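Local structure of GCN5-related N-acetyltransferase (Anabaena variabilis, 2OZG) at residues G44-V52 and G61-G69; E141-I149 and L271-T279. The protein binds coenzyme A and, as a member of the GCN5-related family, probably transfers acetyl groups to amines, possibly those of aminoglycosides. All coordinates share one frame; numbering follows the deposited sequence.

Contact 1: G44-V52 and G61-G69; sequences GIGLENFRV and GGLAILPMG
The Phe50 ring takes the methyl of Ala64 over one face, CB lying 4.0 Å from the ring centroid in a CH-pi contact displaced toward the rim, with the carbonyl carbon of Gly46 at the ring edge. Phe50 and Ala64 form a non-hydrogen-bonded pair of the antiparallel hairpin, and the small alanine lets the ring settle close to the strand. The Arg51 guanidinium meets Glu48 in its own plane: NH1 donates to Glu48 O at 2.8 Å, and also to Phe50 O, which it reaches from above the carbonyl plane. These two bonds fix the plane's rotation; a bend at chi2 (-63°) folds the chain back so that CG and NE lie across the tip of Ile65, CD1 standing 3.8 Å from NE. Leu63 CD1 packs beside Arg51 CB and CG, so aliphatic groups line the arginine's stem. The Asn49 amide gives ND2 to Ile45 O at 2.7 Å, almost in its own plane, while a water donates to both Asn49 OD1 and Ile65 O. Through this water the amide links the helix end to the strand.

The backbone bonds run Ile65 N to Asn49 O, then Arg51 N to Leu63 O (2.8 Å) and Leu63 N to Arg51 O (3.0 Å). Glycine suits position 62 because a CB there would collide with Arg51 O. From the end of helix 37-45, Ile45 CG2 reaches Leu66 CD2 of the hairpin strand at 3.8 Å, the two side chains crossing at about a right angle.

Helix 20-30 covers the Phe50 and Val52 side through Leu23 and Leu27; helix 96-110 packs on Leu63 and Ile65, and its Glu107 forms a salt bridge with Arg51. Strand 50-55 lies between strands 10-14 and 58-72; the latter also pairs antiparallel with strand 75-87 in the GNAT sheet.

Contact 2: E141-I149 and L271-T279; sequences EIPTDSIQI and LLLPEQSAT
Glu141 and Thr279 form a hydrogen-bonded antiparallel pair, each backbone N donating to the other's carbonyl O: Glu141 N to Thr279 O at 2.8 Å, Thr279 N to Glu141 O at 2.9 Å. Thr279 OG1 stands beside Glu141 CG and shares a water with Ser277 O, while the Glu141 carboxylate forms salt bridges with Lys258 and Arg281. Further on, the Ser146 and Ser277 hydroxyls come within 2.8 Å of each other, OG to OG. With OG between the backbone N and the carbonyl carbon (chi1 76°), the Ser146 hydroxyl turns back to a lone pair of Pro143 O, which takes the Ser146 backbone N-H as well. A second water donates to Ser146 O, accepts from Glu275 N and bonds to Ser277 OG. With an alanine in place of Ser146, Ser277 OG would probably keep only the water among the partners described here, and Pro143 O only the backbone N-H. Beneath these polar groups Ile142 CD1 and Leu273 CD1 meet tip to tip at 3.6 Å, branched chains well suited to filling the interior. The arrangement belongs to the GNAT fold: strand 132-143 lies between strands 258-263 and 279-290, and Glu275 touches a coenzyme A not bound to this chain and hydrogen-bonds to Thr122 and Gln123 of the second subunit.

From the N terminus, contact 1 comes first: helix 37-45 leads into strand 50-55, and the chain turns straight back along strand 58-72, so that only eight residues separate its segments. Strands 75-87 and 115-118 then carry the sheet onward before strand 132-143 opens contact 2, which closes only after 121 further residues, when the chain returns through the loop before strand 279-290. The two loops follow in series, neither nested nor crossed. The nearest atoms of contact 1 and contact 2 are about 24 Å apart, and the contacts lie on opposite sides of the chain's centre; contact 1 is local to the first acetyltransferase region, whereas contact 2 joins the end of strand 132-143 to the loop leading into strand 279-290.

Contact 1: G44-V52 and G61-G69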
loop_
_atom_site.group_PDB
_atom_site.type_symbol
_atom_site.label_atom_id
_atom_site.label_comp_id
_atom_site.label_asym_id
_atom_site.label_seq_id
_atom_site.Cartn_x
_atom_site.Cartn_y
_atom_site.Cartn_z
ATOM N N GLY A 44 10.264 -24.099 28.224
ATOM C CA GLY A 44 10.712 -24.912 27.114
ATOM C C GLY A 44 12.228 -25.054 27.089
ATOM O O GLY A 44 12.761 -26.105 26.697
ATOM N N ILE A 45 12.920 -23.988 27.499
ATOM C CA ILE A 45 14.378 -23.975 27.553
ATOM C C ILE A 45 14.977 -24.534 28.818
ATOM O O ILE A 45 16.042 -25.144 28.791
ATOM C CB ILE A 45 14.886 -22.552 27.393
ATOM C CG1 ILE A 45 14.581 -22.106 25.974
ATOM C CG2 ILE A 45 16.384 -22.463 27.752
ATOM C CD1 ILE A 45 15.074 -20.764 25.587
ATOM N N GLY A 46 14.311 -24.312 29.945
ATOM C CA GLY A 46 14.828 -24.775 31.220
ATOM C C GLY A 46 15.608 -23.690 31.952
ATOM O O GLY A 46 16.535 -23.085 31.433
ATOM N N LEU A 47 15.208 -23.465 33.185
ATOM C CA LEU A 47 15.818 -22.498 34.081
ATOM C C LEU A 47 17.330 -22.645 34.239
ATOM O O LEU A 47 18.032 -21.652 34.468
ATOM C CB LEU A 47 15.133 -22.658 35.463
ATOM C CG LEU A 47 15.483 -21.732 36.633
ATOM C CD1 LEU A 47 14.342 -21.699 37.657
ATOM C CD2 LEU A 47 16.770 -22.137 37.320
ATOM N N GLU A 48 17.812 -23.889 34.171
ATOM C CA GLU A 48 19.232 -24.203 34.314
ATOM C C GLU A 48 20.065 -23.543 33.256
ATOM O O GLU A 48 21.245 -23.295 33.491
ATOM C CB GLU A 48 19.498 -25.726 34.262
ATOM C CG GLU A 48 18.783 -26.500 33.125
ATOM C CD GLU A 48 17.283 -26.717 33.398
ATOM N N ASN A 49 19.444 -23.280 32.094
ATOM C CA ASN A 49 20.094 -22.652 30.955
ATOM C C ASN A 49 20.061 -21.147 30.962
ATOM O O ASN A 49 20.713 -20.511 30.143
ATOM C CB ASN A 49 19.475 -23.184 29.663
ATOM C CG ASN A 49 19.751 -24.648 29.470
ATOM O OD1 ASN A 49 20.848 -25.093 29.755
ATOM N ND2 ASN A 49 18.735 -25.418 29.056
ATOM N N PHE A 50 19.305 -20.565 31.880
ATOM C CA PHE A 50 19.283 -19.094 31.943
ATOM C C PHE A 50 20.352 -18.525 32.894
ATOM O O PHE A 50 20.801 -19.164 33.871
ATOM C CB PHE A 50 17.919 -18.563 32.274
ATOM C CG PHE A 50 16.927 -18.707 31.175
ATOM C CD1 PHE A 50 16.185 -19.858 31.055
ATOM C CD2 PHE A 50 16.667 -17.666 30.321
ATOM C CE1 PHE A 50 15.228 -19.963 30.062
ATOM C CE2 PHE A 50 15.719 -17.771 29.316
ATOM C CZ PHE A 50 14.995 -18.914 29.199
ATOM N N ARG A 51 20.816 -17.348 32.539
ATOM C CA ARG A 51 21.850 -16.640 33.273
ATOM C C ARG A 51 21.312 -15.260 33.503
ATOM O O ARG A 51 20.556 -14.714 32.671
ATOM C CB ARG A 51 23.124 -16.483 32.426
ATOM C CG ARG A 51 23.742 -17.769 32.035
ATOM C CD ARG A 51 24.192 -18.512 33.283
ATOM N NE ARG A 51 24.770 -19.801 32.945
ATOM C CZ ARG A 51 24.094 -20.930 32.869
ATOM N NH1 ARG A 51 22.794 -21.008 33.125
ATOM N NH2 ARG A 51 24.743 -22.008 32.539
ATOM N N VAL A 52 21.773 -14.676 34.592
ATOM C CA VAL A 52 21.310 -13.354 35.019
ATOM C C VAL A 52 22.455 -12.425 35.263
ATOM O O VAL A 52 23.470 -12.848 35.749
ATOM C CB VAL A 52 20.511 -13.501 36.373
ATOM C CG1 VAL A 52 20.296 -12.159 37.037
ATOM C CG2 VAL A 52 19.165 -14.202 36.105
ATOM N N GLY A 61 19.157 -7.976 33.751
ATOM C CA GLY A 61 18.897 -8.636 32.515
ATOM C C GLY A 61 19.447 -10.035 32.526
ATOM O O GLY A 61 19.835 -10.564 33.589
ATOM N N GLY A 62 19.498 -10.632 31.341
ATOM C CA GLY A 62 19.956 -11.986 31.228
ATOM C C GLY A 62 19.873 -12.572 29.851
ATOM O O GLY A 62 19.591 -11.898 28.878
ATOM N N LEU A 63 20.146 -13.871 29.780
ATOM C CA LEU A 63 20.061 -14.589 28.547
ATOM C C LEU A 63 19.931 -16.090 28.838
ATOM O O LEU A 63 19.967 -16.533 30.011
ATOM C CB LEU A 63 21.303 -14.251 27.651
ATOM C CG LEU A 63 22.708 -14.426 28.306
ATOM C CD1 LEU A 63 23.051 -15.869 28.575
ATOM C CD2 LEU A 63 23.814 -13.870 27.469
ATOM N N ALA A 64 19.811 -16.863 27.754
ATOM C CA ALA A 64 19.869 -18.307 27.762
ATOM C C ALA A 64 21.051 -18.801 26.937
ATOM O O ALA A 64 21.380 -18.268 25.848
ATOM C CB ALA A 64 18.577 -18.916 27.185
ATOM N N ILE A 65 21.719 -19.794 27.491
ATOM C CA ILE A 65 22.794 -20.513 26.818
ATOM C C ILE A 65 22.218 -21.895 26.419
ATOM O O ILE A 65 21.717 -22.626 27.295
ATOM C CB ILE A 65 24.009 -20.788 27.738
ATOM C CG1 ILE A 65 24.602 -19.500 28.294
ATOM C CG2 ILE A 65 25.103 -21.503 26.914
ATOM C CD1 ILE A 65 25.755 -19.791 29.236
ATOM N N LEU A 66 22.329 -22.255 25.140
ATOM C CA LEU A 66 21.849 -23.564 24.611
ATOM C C LEU A 66 23.018 -24.435 24.193
ATOM O O LEU A 66 23.609 -24.243 23.108
ATOM C CB LEU A 66 20.870 -23.370 23.408
ATOM C CG LEU A 66 19.686 -22.456 23.715
ATOM C CD1 LEU A 66 18.738 -22.316 22.515
ATOM C CD2 LEU A 66 18.888 -22.953 24.910
ATOM N N PRO A 67 23.438 -25.328 25.101
ATOM C CA PRO A 67 24.521 -26.188 24.743
ATOM C C PRO A 67 24.090 -27.254 23.788
ATOM O O PRO A 67 23.249 -28.091 24.121
ATOM C CB PRO A 67 25.003 -26.779 26.096
ATOM C CG PRO A 67 24.225 -26.088 27.153
ATOM C CD PRO A 67 23.028 -25.485 26.487
HETATM N N MSE A 68 24.682 -27.245 22.604
HETATM C CA MSE A 68 24.296 -28.211 21.596
HETATM C C MSE A 68 25.452 -28.478 20.645
HETATM O O MSE A 68 26.572 -28.643 21.076
HETATM C CB MSE A 68 23.044 -27.689 20.882
HETATM C CG MSE A 68 23.210 -26.353 20.259
HETATM SE SE MSE A 68 21.703 -25.755 19.210
HETATM C CE MSE A 68 21.809 -23.879 19.652
ATOM N N GLY A 69 25.178 -28.602 19.361
ATOM C CA GLY A 69 26.220 -28.846 18.398
ATOM C C GLY A 69 25.871 -28.184 17.099
ATOM O O GLY A 69 24.705 -27.791 16.866
HETATM O O HOH W 1 23.030 -23.817 29.941
#

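Contact 2: E141-I149 and L271-T279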
loop_
_atom_site.group_PDB
_atom_site.type_symbol
_atom_site.label_atom_id
_atom_site.label_comp_id
_atom_site.label_asym_id
_atom_site.label_seq_id
_atom_site.Cartn_x
_atom_site.Cartn_y
_atom_site.Cartn_z
ATOM N N GLU A 141 9.497 -17.264 -0.423
ATOM C CA GLU A 141 8.062 -17.330 -0.561
ATOM C C GLU A 141 7.734 -17.597 -1.996
ATOM O O GLU A 141 8.514 -17.226 -2.874
ATOM C CB GLU A 141 7.385 -16.013 -0.156
ATOM C CG GLU A 141 7.562 -14.891 -1.107
ATOM C CD GLU A 141 6.709 -13.691 -0.695
ATOM O OE1 GLU A 141 6.984 -13.158 0.391
ATOM O OE2 GLU A 141 5.771 -13.299 -1.456
ATOM N N ILE A 142 6.560 -18.169 -2.244
ATOM C CA ILE A 142 6.151 -18.447 -3.604
ATOM C C ILE A 142 4.656 -18.595 -3.735
ATOM O O ILE A 142 4.006 -19.153 -2.828
ATOM C CB ILE A 142 6.833 -19.752 -4.065
ATOM C CG1 ILE A 142 6.583 -20.029 -5.534
ATOM C CG2 ILE A 142 6.343 -20.978 -3.252
ATOM C CD1 ILE A 142 7.393 -21.205 -6.061
ATOM N N PRO A 143 4.085 -18.098 -4.864
ATOM C CA PRO A 143 2.670 -18.376 -5.091
ATOM C C PRO A 143 2.452 -19.863 -5.414
ATOM O O PRO A 143 3.136 -20.448 -6.287
ATOM C CB PRO A 143 2.278 -17.435 -6.227
ATOM C CG PRO A 143 3.573 -16.959 -6.870
ATOM C CD PRO A 143 4.680 -17.217 -5.896
ATOM N N THR A 144 1.494 -20.463 -4.708
ATOM C CA THR A 144 1.246 -21.886 -4.810
ATOM C C THR A 144 0.908 -22.291 -6.230
ATOM O O THR A 144 1.334 -23.329 -6.687
ATOM C CB THR A 144 0.095 -22.325 -3.871
ATOM O OG1 THR A 144 0.190 -21.681 -2.602
ATOM C CG2 THR A 144 0.138 -23.799 -3.614
ATOM N N ASP A 145 0.168 -21.447 -6.949
ATOM C CA ASP A 145 -0.213 -21.800 -8.298
ATOM C C ASP A 145 0.885 -21.660 -9.382
ATOM O O ASP A 145 0.625 -21.931 -10.560
ATOM C CB ASP A 145 -1.509 -21.073 -8.687
ATOM C CG ASP A 145 -1.334 -19.594 -8.806
ATOM O OD1 ASP A 145 -0.184 -19.107 -8.673
ATOM O OD2 ASP A 145 -2.376 -18.915 -9.041
ATOM N N SER A 146 2.084 -21.219 -8.997
ATOM C CA SER A 146 3.197 -21.115 -9.909
ATOM C C SER A 146 4.084 -22.365 -9.826
ATOM O O SER A 146 4.944 -22.567 -10.673
ATOM C CB SER A 146 4.029 -19.861 -9.619
ATOM O OG SER A 146 4.831 -20.045 -8.458
ATOM N N ILE A 147 3.822 -23.263 -8.871
ATOM C CA ILE A 147 4.703 -24.458 -8.684
ATOM C C ILE A 147 4.569 -25.455 -9.792
ATOM O O ILE A 147 5.573 -25.907 -10.364
ATOM C CB ILE A 147 4.470 -25.119 -7.343
ATOM C CG1 ILE A 147 4.883 -24.121 -6.251
ATOM C CG2 ILE A 147 5.324 -26.389 -7.239
ATOM C CD1 ILE A 147 4.418 -24.492 -4.833
ATOM N N GLN A 148 3.323 -25.799 -10.096
ATOM C CA GLN A 148 3.022 -26.632 -11.233
ATOM C C GLN A 148 3.947 -27.848 -11.383
ATOM O O GLN A 148 4.583 -28.041 -12.415
ATOM C CB GLN A 148 3.040 -25.767 -12.507
ATOM C CG GLN A 148 2.043 -24.585 -12.489
ATOM C CD GLN A 148 2.366 -23.508 -13.539
ATOM O OE1 GLN A 148 3.249 -23.695 -14.388
ATOM N NE2 GLN A 148 1.639 -22.378 -13.486
ATOM N N ILE A 149 4.051 -28.625 -10.313
ATOM C CA ILE A 149 4.751 -29.901 -10.323
ATOM C C ILE A 149 3.742 -30.917 -9.821
ATOM O O ILE A 149 3.090 -30.681 -8.796
ATOM C CB ILE A 149 6.029 -29.924 -9.442
ATOM C CG1 ILE A 149 7.110 -29.054 -10.096
ATOM C CG2 ILE A 149 6.544 -31.402 -9.253
ATOM C CD1 ILE A 149 8.266 -28.729 -9.244
ATOM N N LEU A 271 15.480 -25.001 -8.022
ATOM C CA LEU A 271 16.059 -25.460 -9.290
ATOM C C LEU A 271 15.019 -26.301 -10.045
ATOM O O LEU A 271 14.956 -26.282 -11.273
ATOM C CB LEU A 271 17.361 -26.257 -9.047
ATOM C CG LEU A 271 18.004 -26.897 -10.288
ATOM C CD1 LEU A 271 18.376 -25.845 -11.292
ATOM C CD2 LEU A 271 19.189 -27.695 -9.890
ATOM N N LEU A 272 14.175 -27.011 -9.295
ATOM C CA LEU A 272 13.179 -27.858 -9.890
ATOM C C LEU A 272 11.881 -27.189 -10.370
ATOM O O LEU A 272 11.082 -27.834 -10.998
ATOM C CB LEU A 272 12.856 -28.999 -8.937
ATOM C CG LEU A 272 14.037 -29.911 -8.570
ATOM C CD1 LEU A 272 13.515 -31.083 -7.794
ATOM C CD2 LEU A 272 14.753 -30.402 -9.819
ATOM N N LEU A 273 11.667 -25.918 -10.050
ATOM C CA LEU A 273 10.467 -25.180 -10.505
ATOM C C LEU A 273 10.549 -24.819 -11.994
ATOM O O LEU A 273 11.645 -24.612 -12.543
ATOM C CB LEU A 273 10.348 -23.895 -9.702
ATOM C CG LEU A 273 10.266 -23.972 -8.154
ATOM C CD1 LEU A 273 10.366 -22.553 -7.518
ATOM C CD2 LEU A 273 9.006 -24.624 -7.708
ATOM N N PRO A 274 9.395 -24.729 -12.666
ATOM C CA PRO A 274 9.408 -24.374 -14.063
ATOM C C PRO A 274 9.837 -22.939 -14.308
ATOM O O PRO A 274 10.475 -22.685 -15.317
ATOM C CB PRO A 274 7.976 -24.616 -14.523
ATOM C CG PRO A 274 7.194 -24.798 -13.346
ATOM C CD PRO A 274 8.030 -25.047 -12.195
ATOM N N GLU A 275 9.522 -22.030 -13.394
ATOM C CA GLU A 275 9.921 -20.639 -13.528
ATOM C C GLU A 275 10.470 -20.075 -12.240
ATOM O O GLU A 275 10.315 -20.661 -11.162
ATOM C CB GLU A 275 8.712 -19.833 -14.000
ATOM C CG GLU A 275 8.121 -20.310 -15.361
ATOM C CD GLU A 275 9.058 -20.117 -16.540
ATOM O OE1 GLU A 275 10.036 -19.357 -16.376
ATOM O OE2 GLU A 275 8.799 -20.711 -17.622
ATOM N N GLN A 276 11.180 -18.962 -12.330
ATOM C CA GLN A 276 11.724 -18.334 -11.136
ATOM C C GLN A 276 10.615 -17.546 -10.442
ATOM O O GLN A 276 10.603 -16.328 -10.460
ATOM C CB GLN A 276 12.882 -17.456 -11.522
ATOM C CG GLN A 276 14.057 -18.293 -12.067
ATOM C CD GLN A 276 15.172 -17.445 -12.612
ATOM O OE1 GLN A 276 15.481 -16.384 -12.066
ATOM N NE2 GLN A 276 15.834 -17.936 -13.654
ATOM N N SER A 277 9.675 -18.251 -9.827
ATOM C CA SER A 277 8.532 -17.592 -9.225
ATOM C C SER A 277 8.703 -17.331 -7.748
ATOM O O SER A 277 7.895 -16.614 -7.128
ATOM C CB SER A 277 7.290 -18.385 -9.539
ATOM O OG SER A 277 7.502 -19.730 -9.245
ATOM N N ALA A 278 9.772 -17.868 -7.188
ATOM C CA ALA A 278 9.999 -17.760 -5.767
ATOM C C ALA A 278 10.807 -16.517 -5.466
ATOM O O ALA A 278 11.656 -16.150 -6.251
ATOM C CB ALA A 278 10.724 -18.992 -5.270
ATOM N N THR A 279 10.555 -15.849 -4.344
ATOM C CA THR A 279 11.375 -14.691 -3.993
ATOM C C THR A 279 11.841 -14.800 -2.568
ATOM O O THR A 279 11.258 -15.526 -1.766
ATOM C CB THR A 279 10.566 -13.381 -4.133
ATOM O OG1 THR A 279 9.374 -13.503 -3.397
ATOM C CG2 THR A 279 10.158 -13.154 -5.550
HETATM O O HOH W 2 7.330 -14.832 -5.005
HETATM O O HOH W 3 7.547 -22.031 -10.994
#